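Local coordinates for GH26C (Muricauda sp. MAR_2010_75, PDB 6Q78), which is probably a beta-mannanase of glycoside hydrolase family 26, hydrolysing the beta-1,4-mannosidic bonds of mannans in the cleft of a (beta/alpha)8 barrel, at residues T334-F339 / T370-N375; D87-F92 / G111-D116; P271-F276 / M296-D301; S100-M105 / Y380-P385. All coordinates share one frame; numbering follows the deposited sequence.

How the interactions relate
Interaction 1 is the hub of the set, its centre about 11 Å from that of interaction 2, about 13 Å from interaction 3 and about 12 Å from interaction 4, and it touches all three. Interactions 1 to 3 follow the curled parallel sheet of the TIM barrel: 2 involves strand 112-116 and the loop leaving strand 81-86, 3 strand 293-298 and the loop after 265-269, 1 strands 330-336 and 369-372. Along the chain they come in the order 2, 3, 1. Interaction 4, spanning most of the chain, ties helix 101-106 to the loop before helix 390-397. Asn375 and Glu335 are joints between contacts, the latter bonded to Tyr299 beside the likely active site.

Interaction 1: T334-F339 / T370-N375; sequences TETGYF and TMFWYN
In the (beta/alpha)8 barrel, the C-terminal ends of strands 330-336 and 369-372 meet here, with Thr336 and Phe372 paired as a parallel bridge. Thr336 N donates a hydrogen bond to Met371 O at 2.9 Å, and Trp373 N returns a weak bond to Thr336 O at 3.4 Å. The position of Glu335 is consistent with that of the nucleophile in clan GH-A enzymes. Its CG lies beside the backbone N (chi1 -74°), and the extended chain runs side by side with the Trp373 indole, the carboxylate and ring planes only 18° apart. OE1 is 3.7 Å from Trp373 CE3 and OE2 3.7 Å from Trp373 CZ3. Tyr299 (at OE1) and Arg223 (at OE2) hold the carboxylate, and a bound Tris, probably from the crystallisation liquor, hydrogen-bonds to OE2, consistent with a pocket here. Further along, the Phe339 and Trp373 side chains cross obliquely, Phe339 CZ 3.7 Å from Trp373 CB. On the face of the sheet that bears Thr336 and Phe372, Thr336 CG2 rests 3.7 Å from Thr370 OG1, itself bonded to Leu333 O. The indole also meets its chain neighbour, with Trp373 NE1 3.4 Å above the centre of the Tyr374 ring.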
loop_
_atom_site.group_PDB
_atom_site.type_symbol
_atom_site.label_atom_id
_atom_site.label_comp_id
_atom_site.label_asym_id
_atom_site.label_seq_id
_atom_site.Cartn_x
_atom_site.Cartn_y
_atom_site.Cartn_z
ATOM N N THR A 334 0.780 -5.856 -1.858
ATOM C CA THR A 334 0.906 -4.529 -1.251
ATOM C C THR A 334 1.812 -4.482 -0.004
ATOM O O THR A 334 2.285 -3.398 0.342
ATOM C CB THR A 334 -0.480 -3.901 -0.969
ATOM O OG1 THR A 334 -1.359 -4.883 -0.405
ATOM C CG2 THR A 334 -1.116 -3.428 -2.238
ATOM N N GLU A 335 2.084 -5.602 0.654
ATOM C CA GLU A 335 3.060 -5.672 1.737
ATOM C C GLU A 335 3.652 -7.057 1.679
ATOM O O GLU A 335 2.910 -8.036 1.549
ATOM C CB GLU A 335 2.459 -5.596 3.141
ATOM C CG GLU A 335 1.987 -4.215 3.515
ATOM C CD GLU A 335 1.649 -4.115 4.975
ATOM O OE1 GLU A 335 2.307 -4.793 5.807
ATOM O OE2 GLU A 335 0.726 -3.304 5.316
ATOM N N THR A 336 4.978 -7.141 1.850
ATOM C CA THR A 336 5.637 -8.426 1.996
ATOM C C THR A 336 6.990 -8.207 2.660
ATOM O O THR A 336 7.382 -7.076 2.993
ATOM C CB THR A 336 5.784 -9.134 0.638
ATOM O OG1 THR A 336 6.098 -10.526 0.844
ATOM C CG2 THR A 336 6.862 -8.448 -0.213
ATOM N N GLY A 337 7.684 -9.316 2.892
ATOM C CA GLY A 337 8.993 -9.260 3.513
ATOM C C GLY A 337 9.209 -10.446 4.425
ATOM O O GLY A 337 8.275 -11.160 4.812
ATOM N N TYR A 338 10.468 -10.685 4.733
ATOM C CA TYR A 338 10.878 -11.624 5.774
ATOM C C TYR A 338 11.769 -10.827 6.715
ATOM O O TYR A 338 12.853 -10.385 6.316
ATOM C CB TYR A 338 11.642 -12.822 5.208
ATOM C CG TYR A 338 12.100 -13.729 6.328
ATOM C CD1 TYR A 338 11.187 -14.474 7.042
ATOM C CD2 TYR A 338 13.447 -13.832 6.682
ATOM C CE1 TYR A 338 11.583 -15.290 8.085
ATOM C CE2 TYR A 338 13.849 -14.666 7.724
ATOM C CZ TYR A 338 12.896 -15.373 8.418
ATOM O OH TYR A 338 13.270 -16.205 9.463
ATOM N N PHE A 339 11.304 -10.612 7.942
ATOM C CA PHE A 339 12.013 -9.752 8.884
ATOM C C PHE A 339 13.167 -10.501 9.543
ATOM O O PHE A 339 12.980 -11.597 10.087
ATOM C CB PHE A 339 11.065 -9.238 9.965
ATOM C CG PHE A 339 9.989 -8.315 9.480
ATOM C CD1 PHE A 339 10.251 -6.980 9.249
ATOM C CD2 PHE A 339 8.689 -8.775 9.329
ATOM C CE1 PHE A 339 9.232 -6.117 8.841
ATOM C CE2 PHE A 339 7.675 -7.930 8.904
ATOM C CZ PHE A 339 7.950 -6.593 8.655
ATOM N N THR A 370 5.137 -4.199 -5.794
ATOM C CA THR A 370 5.169 -4.808 -4.481
ATOM C C THR A 370 5.920 -3.886 -3.544
ATOM O O THR A 370 6.717 -3.058 -3.980
ATOM C CB THR A 370 5.713 -6.227 -4.520
ATOM O OG1 THR A 370 5.524 -6.822 -3.219
ATOM C CG2 THR A 370 7.176 -6.213 -4.867
ATOM N N MET A 371 5.647 -4.008 -2.252
ATOM C CA MET A 371 6.272 -3.131 -1.262
ATOM C C MET A 371 6.692 -3.903 -0.021
ATOM O O MET A 371 5.904 -4.665 0.547
ATOM C CB MET A 371 5.305 -2.013 -0.858
ATOM C CG MET A 371 5.970 -0.864 -0.041
ATOM S SD MET A 371 4.735 0.174 0.757
ATOM C CE MET A 371 4.160 -0.889 2.099
ATOM N N PHE A 372 7.929 -3.669 0.403
ATOM C CA PHE A 372 8.441 -4.169 1.665
ATOM C C PHE A 372 8.011 -3.251 2.805
ATOM O O PHE A 372 7.844 -2.031 2.626
ATOM C CB PHE A 372 9.970 -4.155 1.589
ATOM C CG PHE A 372 10.527 -5.174 0.628
ATOM C CD1 PHE A 372 10.540 -6.516 0.969
ATOM C CD2 PHE A 372 11.033 -4.798 -0.623
ATOM C CE1 PHE A 372 11.039 -7.479 0.084
ATOM C CE2 PHE A 372 11.552 -5.771 -1.488
ATOM C CZ PHE A 372 11.549 -7.103 -1.131
ATOM N N TRP A 373 7.827 -3.842 3.992
ATOM C CA TRP A 373 7.639 -3.012 5.170
ATOM C C TRP A 373 8.945 -2.290 5.512
ATOM O O TRP A 373 9.974 -2.491 4.867
ATOM C CB TRP A 373 7.057 -3.827 6.337
ATOM C CG TRP A 373 6.351 -2.975 7.335
ATOM C CD1 TRP A 373 6.654 -2.853 8.665
ATOM C CD2 TRP A 373 5.219 -2.107 7.101
ATOM N NE1 TRP A 373 5.805 -1.956 9.268
ATOM C CE2 TRP A 373 4.910 -1.489 8.340
ATOM C CE3 TRP A 373 4.438 -1.808 5.974
ATOM C CZ2 TRP A 373 3.861 -0.570 8.484
ATOM C CZ3 TRP A 373 3.394 -0.886 6.117
ATOM C CH2 TRP A 373 3.125 -0.279 7.367
ATOM N N TYR A 374 8.908 -1.423 6.518
ATOM C CA TYR A 374 10.081 -0.609 6.816
ATOM C C TYR A 374 11.193 -1.416 7.496
ATOM O O TYR A 374 10.962 -2.454 8.140
ATOM C CB TYR A 374 9.751 0.666 7.603
ATOM C CG TYR A 374 8.894 0.562 8.844
ATOM C CD1 TYR A 374 9.305 -0.156 9.963
ATOM C CD2 TYR A 374 7.679 1.240 8.907
ATOM C CE1 TYR A 374 8.508 -0.191 11.131
ATOM C CE2 TYR A 374 6.898 1.209 10.052
ATOM C CZ TYR A 374 7.315 0.506 11.135
ATOM O OH TYR A 374 6.515 0.476 12.280
ATOM N N ASN A 375 12.412 -0.901 7.372
ATOM C CA ASN A 375 13.525 -1.309 8.235
ATOM C C ASN A 375 13.540 -0.412 9.458
ATOM O O ASN A 375 13.243 0.775 9.354
ATOM C CB ASN A 375 14.848 -1.097 7.487
ATOM C CG ASN A 375 15.072 -2.084 6.338
ATOM O OD1 ASN A 375 14.404 -3.111 6.212
ATOM N ND2 ASN A 375 16.054 -1.755 5.487
#

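Interaction 2: D87-F92 / G111-D116; sequences DAFSSF and GLLGSD
Asp87 and Gly114 provide the one direct hydrogen bond between the loop that leaves strand 81-86 and the neighbouring barrel strand 112-116. The N-H of Asp87 points almost straight at Gly114 O, with Asp87 N 2.8 Å from Gly114 O and 175° at the hydrogen. Just beyond it the loop turns tightly, and Asp87 O accepts from both Ser90 N and Ser91 N.

Water carries the second polar link. The CB of Asp87 leaves the backbone away from the strand, but CG is placed beside the backbone N (chi1 -65°) and OD1 comes back over the strand. There OD1 accepts from two waters. One lies 2.8 Å from OD1 and also hydrogen-bonds to Ser115 OG; the other, 2.8 Å from the same OD1, accepts weakly from Asp116 N. The carboxylate thus reaches two successive residues of the strand without touching their polar atoms.

Apolar packing centres on Leu113, whose two methyls divide the work. CD1 sits 3.4 Å from Ala88 N and 4.0 Å from Ala88 CB, whereas CD2 approaches the Phe89 ring obliquely, 3.9 Å from Phe89 CD2. An alanine in place of Leu113 would probably open a gap beside Ala88 and leave the Phe89 ring without its aliphatic neighbour from the strand.

Arg146, from helix 132-150, makes a cation-pi contact with Phe89, which places this packing between sheet and helix layer. The chemistry therefore implies a loop anchored at its start by backbone and solvent, and after that by hydrocarbon.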
loop_
_atom_site.group_PDB
_atom_site.type_symbol
_atom_site.label_atom_id
_atom_site.label_comp_id
_atom_site.label_asym_id
_atom_site.label_seq_id
_atom_site.Cartn_x
_atom_site.Cartn_y
_atom_site.Cartn_z
ATOM N N ASP A 87 8.223 3.940 4.291
ATOM C CA ASP A 87 9.083 4.897 5.002
ATOM C C ASP A 87 10.537 4.842 4.547
ATOM O O ASP A 87 11.477 4.991 5.340
ATOM C CB ASP A 87 8.945 4.740 6.522
ATOM C CG ASP A 87 7.552 5.091 7.009
ATOM O OD1 ASP A 87 6.891 5.932 6.404
ATOM O OD2 ASP A 87 7.104 4.512 8.018
ATOM N N ALA A 88 10.732 4.642 3.248
ATOM C CA ALA A 88 12.098 4.442 2.747
ATOM C C ALA A 88 12.994 5.656 3.015
ATOM O O ALA A 88 14.218 5.496 3.104
ATOM C CB ALA A 88 12.059 4.139 1.252
ATOM N N PHE A 89 12.434 6.869 3.089
ATOM C CA PHE A 89 13.245 8.075 3.286
ATOM C C PHE A 89 13.347 8.539 4.744
ATOM O O PHE A 89 14.060 9.524 5.003
ATOM C CB PHE A 89 12.729 9.212 2.393
ATOM C CG PHE A 89 12.727 8.888 0.905
ATOM C CD1 PHE A 89 13.810 8.283 0.297
ATOM C CD2 PHE A 89 11.637 9.230 0.130
ATOM C CE1 PHE A 89 13.800 7.985 -1.061
ATOM C CE2 PHE A 89 11.613 8.935 -1.239
ATOM C CZ PHE A 89 12.709 8.305 -1.828
ATOM N N SER A 90 12.730 7.817 5.689
ATOM C CA SER A 90 12.702 8.245 7.089
ATOM C C SER A 90 12.945 7.129 8.106
ATOM O O SER A 90 13.079 7.430 9.309
ATOM C CB SER A 90 11.332 8.874 7.394
ATOM O OG SER A 90 10.259 7.959 7.094
ATOM N N SER A 91 12.987 5.858 7.692
ATOM C CA SER A 91 13.198 4.740 8.606
ATOM C C SER A 91 14.304 3.867 8.043
ATOM O O SER A 91 14.240 3.450 6.881
ATOM C CB SER A 91 11.909 3.930 8.797
ATOM O OG SER A 91 12.016 3.082 9.955
ATOM N N PHE A 92 15.350 3.652 8.845
ATOM C CA PHE A 92 16.560 3.014 8.373
ATOM C C PHE A 92 17.011 1.960 9.363
ATOM O O PHE A 92 16.880 2.145 10.578
ATOM C CB PHE A 92 17.694 4.047 8.227
ATOM C CG PHE A 92 17.272 5.325 7.532
ATOM C CD1 PHE A 92 16.785 6.398 8.267
ATOM C CD2 PHE A 92 17.364 5.437 6.157
ATOM C CE1 PHE A 92 16.404 7.581 7.627
ATOM C CE2 PHE A 92 17.001 6.612 5.509
ATOM C CZ PHE A 92 16.516 7.680 6.241
ATOM N N GLY A 111 11.399 2.282 -6.277
ATOM C CA GLY A 111 10.490 2.928 -7.226
ATOM C C GLY A 111 9.183 3.391 -6.636
ATOM O O GLY A 111 8.367 4.020 -7.315
ATOM N N LEU A 112 8.961 3.084 -5.361
ATOM C CA LEU A 112 7.701 3.368 -4.683
ATOM C C LEU A 112 7.981 3.641 -3.211
ATOM O O LEU A 112 8.853 3.009 -2.604
ATOM C CB LEU A 112 6.721 2.195 -4.874
ATOM C CG LEU A 112 5.404 2.167 -4.110
ATOM C CD1 LEU A 112 4.416 1.361 -4.948
ATOM C CD2 LEU A 112 5.577 1.544 -2.789
ATOM N N LEU A 113 7.255 4.606 -2.666
ATOM C CA LEU A 113 7.340 4.969 -1.258
ATOM C C LEU A 113 6.003 4.696 -0.579
ATOM O O LEU A 113 4.963 5.143 -1.070
ATOM C CB LEU A 113 7.649 6.454 -1.126
ATOM C CG LEU A 113 7.630 7.010 0.313
ATOM C CD1 LEU A 113 8.736 6.312 1.125
ATOM C CD2 LEU A 113 7.769 8.515 0.339
ATOM N N GLY A 114 6.039 3.981 0.541
ATOM C CA GLY A 114 4.856 3.769 1.377
ATOM C C GLY A 114 4.875 4.744 2.539
ATOM O O GLY A 114 5.909 4.958 3.174
ATOM N N SER A 115 3.715 5.350 2.794
ATOM C CA SER A 115 3.514 6.225 3.963
ATOM C C SER A 115 2.213 5.843 4.661
ATOM O O SER A 115 1.479 4.952 4.215
ATOM C CB SER A 115 3.382 7.684 3.495
ATOM O OG SER A 115 4.654 8.070 2.914
ATOM N N ASP A 116 1.929 6.509 5.785
ATOM C CA ASP A 116 0.800 6.113 6.642
ATOM C C ASP A 116 0.069 7.373 7.064
ATOM O O ASP A 116 0.694 8.360 7.466
ATOM C CB ASP A 116 1.345 5.371 7.873
ATOM C CG ASP A 116 0.279 4.547 8.627
ATOM O OD1 ASP A 116 -0.921 4.933 8.691
ATOM O OD2 ASP A 116 0.693 3.514 9.248
HETATM O O HOH W 1 7.026 7.892 4.378
HETATM O O HOH W 2 4.438 7.114 7.204
#

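Interaction 3: P271-F276 / M296-D301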
loop_
_atom_site.group_PDB
_atom_site.type_symbol
_atom_site.label_atom_id
_atom_site.label_comp_id
_atom_site.label_asym_id
_atom_site.label_seq_id
_atom_site.Cartn_x
_atom_site.Cartn_y
_atom_site.Cartn_z
ATOM N N PRO A 271 -6.731 -7.598 1.539
ATOM C CA PRO A 271 -6.709 -8.525 2.683
ATOM C C PRO A 271 -5.271 -8.929 2.965
ATOM O O PRO A 271 -4.338 -8.557 2.228
ATOM C CB PRO A 271 -7.484 -9.746 2.171
ATOM C CG PRO A 271 -7.232 -9.715 0.640
ATOM C CD PRO A 271 -7.226 -8.215 0.293
ATOM N N ASP A 272 -5.092 -9.700 4.033
ATOM C CA ASP A 272 -3.849 -10.425 4.256
ATOM C C ASP A 272 -3.905 -11.668 3.374
ATOM O O ASP A 272 -4.350 -11.556 2.233
ATOM C CB ASP A 272 -3.716 -10.756 5.735
ATOM C CG ASP A 272 -2.287 -10.962 6.168
ATOM O OD1 ASP A 272 -1.835 -12.128 6.116
ATOM O OD2 ASP A 272 -1.627 -9.985 6.596
ATOM N N ASN A 273 -3.433 -12.819 3.846
ATOM C CA ASN A 273 -3.246 -13.978 2.967
ATOM C C ASN A 273 -4.215 -15.124 3.256
ATOM O O ASN A 273 -3.950 -16.262 2.853
ATOM C CB ASN A 273 -1.806 -14.491 3.049
ATOM C CG ASN A 273 -1.509 -15.110 4.411
ATOM O OD1 ASN A 273 -2.421 -15.314 5.208
ATOM N ND2 ASN A 273 -0.264 -15.452 4.661
ATOM N N ARG A 274 -5.339 -14.832 3.907
ATOM C CA ARG A 274 -6.231 -15.857 4.445
ATOM C C ARG A 274 -7.353 -16.179 3.454
ATOM O O ARG A 274 -8.534 -16.074 3.745
ATOM C CB ARG A 274 -6.792 -15.417 5.790
ATOM C CG ARG A 274 -5.692 -15.306 6.847
ATOM C CD ARG A 274 -6.247 -14.584 8.087
ATOM N NE ARG A 274 -7.266 -15.416 8.699
ATOM C CZ ARG A 274 -7.030 -16.328 9.636
ATOM N NH1 ARG A 274 -5.796 -16.536 10.079
ATOM N NH2 ARG A 274 -8.035 -17.034 10.130
ATOM N N PHE A 275 -6.938 -16.562 2.246
ATOM C CA PHE A 275 -7.863 -17.015 1.226
ATOM C C PHE A 275 -7.138 -17.976 0.295
ATOM O O PHE A 275 -5.916 -17.902 0.117
ATOM C CB PHE A 275 -8.428 -15.813 0.436
ATOM C CG PHE A 275 -7.395 -15.068 -0.352
ATOM C CD1 PHE A 275 -7.118 -15.391 -1.686
ATOM C CD2 PHE A 275 -6.697 -14.021 0.232
ATOM C CE1 PHE A 275 -6.166 -14.675 -2.420
ATOM C CE2 PHE A 275 -5.729 -13.326 -0.502
ATOM C CZ PHE A 275 -5.460 -13.667 -1.820
ATOM N N PHE A 276 -7.924 -18.864 -0.317
ATOM C CA PHE A 276 -7.421 -19.830 -1.277
ATOM C C PHE A 276 -8.230 -19.847 -2.556
ATOM O O PHE A 276 -7.996 -20.726 -3.402
ATOM C CB PHE A 276 -7.472 -21.247 -0.696
ATOM C CG PHE A 276 -6.540 -21.465 0.445
ATOM C CD1 PHE A 276 -5.260 -21.916 0.219
ATOM C CD2 PHE A 276 -6.956 -21.235 1.746
ATOM C CE1 PHE A 276 -4.394 -22.133 1.254
ATOM C CE2 PHE A 276 -6.089 -21.441 2.793
ATOM C CZ PHE A 276 -4.804 -21.893 2.545
ATOM N N MET A 296 -2.987 -7.752 -1.938
ATOM C CA MET A 296 -2.967 -8.612 -0.759
ATOM C C MET A 296 -1.643 -8.376 -0.051
ATOM O O MET A 296 -0.649 -7.985 -0.679
ATOM C CB MET A 296 -3.104 -10.105 -1.096
ATOM C CG MET A 296 -1.880 -10.615 -1.867
ATOM S SD MET A 296 -1.955 -12.398 -2.165
ATOM C CE MET A 296 -2.007 -13.044 -0.456
ATOM N N ASP A 297 -1.651 -8.594 1.259
ATOM C CA ASP A 297 -0.440 -8.604 2.067
ATOM C C ASP A 297 -0.052 -10.053 2.356
ATOM O O ASP A 297 -0.910 -10.907 2.616
ATOM C CB ASP A 297 -0.641 -7.849 3.381
ATOM C CG ASP A 297 -0.922 -6.372 3.155
ATOM O OD1 ASP A 297 -0.804 -5.943 1.997
ATOM O OD2 ASP A 297 -1.208 -5.658 4.129
ATOM N N ASN A 298 1.244 -10.347 2.301
ATOM C CA ASN A 298 1.663 -11.717 2.600
ATOM C C ASN A 298 3.054 -11.735 3.219
ATOM O O ASN A 298 4.061 -11.630 2.500
ATOM C CB ASN A 298 1.601 -12.588 1.362
ATOM C CG ASN A 298 1.546 -14.078 1.699
ATOM O OD1 ASN A 298 1.823 -14.468 2.840
ATOM N ND2 ASN A 298 1.166 -14.922 0.709
ATOM N N TYR A 299 3.099 -11.928 4.535
ATOM C CA TYR A 299 4.324 -12.311 5.224
ATOM C C TYR A 299 4.309 -13.785 5.610
ATOM O O TYR A 299 5.355 -14.440 5.565
ATOM C CB TYR A 299 4.467 -11.511 6.527
ATOM C CG TYR A 299 4.479 -9.998 6.322
ATOM C CD1 TYR A 299 3.286 -9.266 6.264
ATOM C CD2 TYR A 299 5.685 -9.322 6.126
ATOM C CE1 TYR A 299 3.321 -7.869 6.104
ATOM C CE2 TYR A 299 5.716 -7.972 5.914
ATOM C CZ TYR A 299 4.537 -7.256 5.928
ATOM O OH TYR A 299 4.584 -5.872 5.737
ATOM N N GLY A 300 3.142 -14.322 5.954
ATOM C CA GLY A 300 3.095 -15.654 6.543
ATOM C C GLY A 300 3.608 -16.757 5.633
ATOM O O GLY A 300 4.283 -17.683 6.099
ATOM N N ASP A 301 3.313 -16.670 4.319
ATOM C CA ASP A 301 3.760 -17.752 3.449
ATOM C C ASP A 301 5.253 -17.703 3.179
ATOM O O ASP A 301 5.808 -18.706 2.704
ATOM C CB ASP A 301 2.960 -17.765 2.155
ATOM C CG ASP A 301 1.498 -18.119 2.385
ATOM O OD1 ASP A 301 1.214 -18.965 3.268
ATOM O OD2 ASP A 301 0.638 -17.536 1.683
HETATM O O HOH W 3 0.823 -12.443 6.210
#
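Met296 lays its thioether end obliquely beside the Phe275 ring, a Met-aromatic contact in which SD lies 5.0 Å from the ring centroid. The bend at chi3 (-60°) swings CE back against the ring, 3.7 Å from Phe275 CE2, and the same methyl also packs on Asn273 CA. Backbone pairing adds to this: Asp297 N donates to Pro271 O at 2.9 Å, tying the loop after strand 265-269 to strand 293-298.

The polar centre is the Asn298 amide. Asn273 ND2 donates to Asn298 OD1 at 2.9 Å, with the two amide planes 87° apart and the donor standing 54° out of the acceptor's plane. From the opposite face Asp301 N reaches the same OD1 at 3.0 Å, while Asn298 ND2 donates a hydrogen bond to Asp301 OD2, on its anti side, at 2.8 Å. OD1 is thus gripped by two donors and the amide is held against flipping. An alanine at Asn298 would probably leave Asn273 ND2 and Asp301 N without their acceptor, deprive Asp301 OD2 of its donor from Asn298 ND2, and let the turn after the strand move. Lys316 and Arg312 hold the Asp301 carboxylate from helix 306-327.

Nearby, Asp272 OD1 accepts from a water that in turn accepts from Tyr299 N, a water-mediated link between the segments. The bond from Asp301 N to Asn298 OD1 makes an Asx motif at the C-terminal end of a barrel strand, where a TIM barrel carries its active-site loops.

Interaction 4: S100-M105 / Y380-P385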
loop_
_atom_site.group_PDB
_atom_site.type_symbol
_atom_site.label_atom_id
_atom_site.label_comp_id
_atom_site.label_asym_id
_atom_site.label_seq_id
_atom_site.Cartn_x
_atom_site.Cartn_y
_atom_site.Cartn_z
ATOM N N SER A 100 18.082 6.347 1.409
ATOM C CA SER A 100 17.240 5.193 1.702
ATOM C C SER A 100 18.099 3.935 1.773
ATOM O O SER A 100 19.132 3.820 1.089
ATOM C CB SER A 100 16.189 5.027 0.586
ATOM O OG SER A 100 16.762 4.618 -0.664
ATOM N N ASP A 101 17.687 2.971 2.612
ATOM C CA ASP A 101 18.454 1.732 2.675
ATOM C C ASP A 101 18.531 1.058 1.313
ATOM O O ASP A 101 19.566 0.490 0.967
ATOM C CB ASP A 101 17.878 0.766 3.713
ATOM C CG ASP A 101 18.152 1.194 5.139
ATOM O OD1 ASP A 101 18.983 2.103 5.355
ATOM O OD2 ASP A 101 17.567 0.591 6.072
ATOM N N ILE A 102 17.459 1.101 0.513
ATOM C CA ILE A 102 17.539 0.463 -0.797
ATOM C C ILE A 102 18.594 1.134 -1.664
ATOM O O ILE A 102 19.287 0.454 -2.426
ATOM C CB ILE A 102 16.147 0.367 -1.449
ATOM C CG1 ILE A 102 15.400 -0.808 -0.807
ATOM C CG2 ILE A 102 16.215 0.139 -2.966
ATOM C CD1 ILE A 102 13.927 -0.897 -1.228
ATOM N N LYS A 103 18.768 2.455 -1.537
ATOM C CA LYS A 103 19.847 3.122 -2.283
ATOM C C LYS A 103 21.225 2.822 -1.692
ATOM O O LYS A 103 22.197 2.652 -2.441
ATOM C CB LYS A 103 19.603 4.630 -2.332
ATOM C CG LYS A 103 20.683 5.400 -3.106
ATOM C CD LYS A 103 20.248 6.842 -3.286
ATOM C CE LYS A 103 21.424 7.712 -3.625
ATOM N NZ LYS A 103 21.927 7.405 -4.962
ATOM N N LYS A 104 21.342 2.725 -0.357
ATOM C CA LYS A 104 22.618 2.273 0.210
ATOM C C LYS A 104 23.019 0.931 -0.377
ATOM O O LYS A 104 24.208 0.667 -0.603
ATOM C CB LYS A 104 22.529 2.113 1.737
ATOM C CG LYS A 104 22.203 3.380 2.574
ATOM C CD LYS A 104 22.302 3.023 4.059
ATOM C CE LYS A 104 22.020 4.178 4.986
ATOM N NZ LYS A 104 20.545 4.450 5.114
ATOM N N MET A 105 22.046 0.043 -0.560
ATOM C CA MET A 105 22.281 -1.332 -0.984
ATOM C C MET A 105 22.539 -1.424 -2.481
ATOM O O MET A 105 23.528 -2.048 -2.906
ATOM C CB MET A 105 21.024 -2.150 -0.620
ATOM C CG MET A 105 21.132 -3.667 -0.883
ATOM S SD MET A 105 22.436 -4.482 0.115
ATOM C CE MET A 105 23.659 -4.893 -1.164
ATOM N N TYR A 380 15.386 -5.786 9.874
ATOM C CA TYR A 380 15.371 -5.333 8.493
ATOM C C TYR A 380 14.663 -6.355 7.628
ATOM O O TYR A 380 14.752 -7.565 7.859
ATOM C CB TYR A 380 16.807 -5.093 7.948
ATOM C CG TYR A 380 17.736 -6.313 7.836
ATOM C CD1 TYR A 380 18.427 -6.790 8.937
ATOM C CD2 TYR A 380 17.941 -6.951 6.612
ATOM C CE1 TYR A 380 19.300 -7.879 8.839
ATOM C CE2 TYR A 380 18.827 -8.048 6.495
ATOM C CZ TYR A 380 19.499 -8.504 7.618
ATOM O OH TYR A 380 20.401 -9.570 7.549
ATOM N N CYS A 381 13.969 -5.853 6.613
ATOM C CA CYS A 381 13.491 -6.749 5.580
ATOM C C CYS A 381 14.053 -6.425 4.209
ATOM O O CYS A 381 13.756 -7.143 3.255
ATOM C CB CYS A 381 11.956 -6.829 5.549
ATOM S SG CYS A 381 11.142 -5.303 5.036
ATOM N N THR A 382 14.842 -5.355 4.083
ATOM C CA THR A 382 15.726 -5.226 2.932
ATOM C C THR A 382 17.124 -4.952 3.472
ATOM O O THR A 382 17.290 -4.203 4.445
ATOM C CB THR A 382 15.294 -4.076 1.983
ATOM O OG1 THR A 382 15.318 -2.818 2.681
ATOM C CG2 THR A 382 13.907 -4.348 1.362
ATOM N N PRO A 383 18.153 -5.569 2.887
ATOM C CA PRO A 383 19.494 -5.495 3.480
ATOM C C PRO A 383 20.232 -4.230 3.062
ATOM O O PRO A 383 19.855 -3.531 2.110
ATOM C CB PRO A 383 20.201 -6.725 2.892
ATOM C CG PRO A 383 19.569 -6.861 1.521
ATOM C CD PRO A 383 18.077 -6.553 1.794
ATOM N N VAL A 384 21.280 -3.930 3.826
ATOM C CA VAL A 384 22.261 -2.924 3.424
ATOM C C VAL A 384 23.588 -3.666 3.290
ATOM O O VAL A 384 23.695 -4.826 3.719
ATOM C CB VAL A 384 22.323 -1.745 4.413
ATOM C CG1 VAL A 384 20.957 -0.994 4.466
ATOM C CG2 VAL A 384 22.804 -2.185 5.772
ATOM N N PRO A 385 24.600 -3.039 2.719
ATOM C CA PRO A 385 25.822 -3.801 2.453
ATOM C C PRO A 385 26.476 -4.384 3.708
ATOM O O PRO A 385 26.567 -3.768 4.728
ATOM C CB PRO A 385 26.713 -2.772 1.731
ATOM C CG PRO A 385 25.723 -1.872 1.037
ATOM C CD PRO A 385 24.639 -1.721 2.068
#
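Met105 presses its side chain into the loop 380-385, where the packing is tightest. Its CG, anti to the backbone N (chi1 -175°), lies 3.3 Å from Pro383 O, and SD follows the backbone onward to 3.5 Å from Val384 C. SD also touches the proline rings on both sides of that valine, Pro383 CG and Pro385 CD. Pro385, at the exposed rim, still brings CG to 3.4 Å from Lys104 O. Almost as close is Val384 CG1, 3.6 Å from Asp101 CG. That carboxylate is busy: OD1 forms a salt bridge with Lys104 NZ, which also bonds to Asp99 O and Asn96 O, and OD2 accepts from Tyr93 N and Asn375 ND2.

Looser contacts flank this core. Ile102 CG1 and Thr382 OG1 are 4.0 Å apart, and Lys104 CD brushes Val384 CG1 only at 4.3 Å.

In the fold, helix 101-106, which follows barrel strand 81-86 and is N-capped by Ser100 OG accepting from Lys103 N, packs on the loop after strand 379-380. The segments share no direct hydrogen bond, so sulfur, methyl and proline contacts join them, while the Asp101 carboxylate and the Thr382 hydroxyl, bonded to Gln85, find partners within the helix or in third residues.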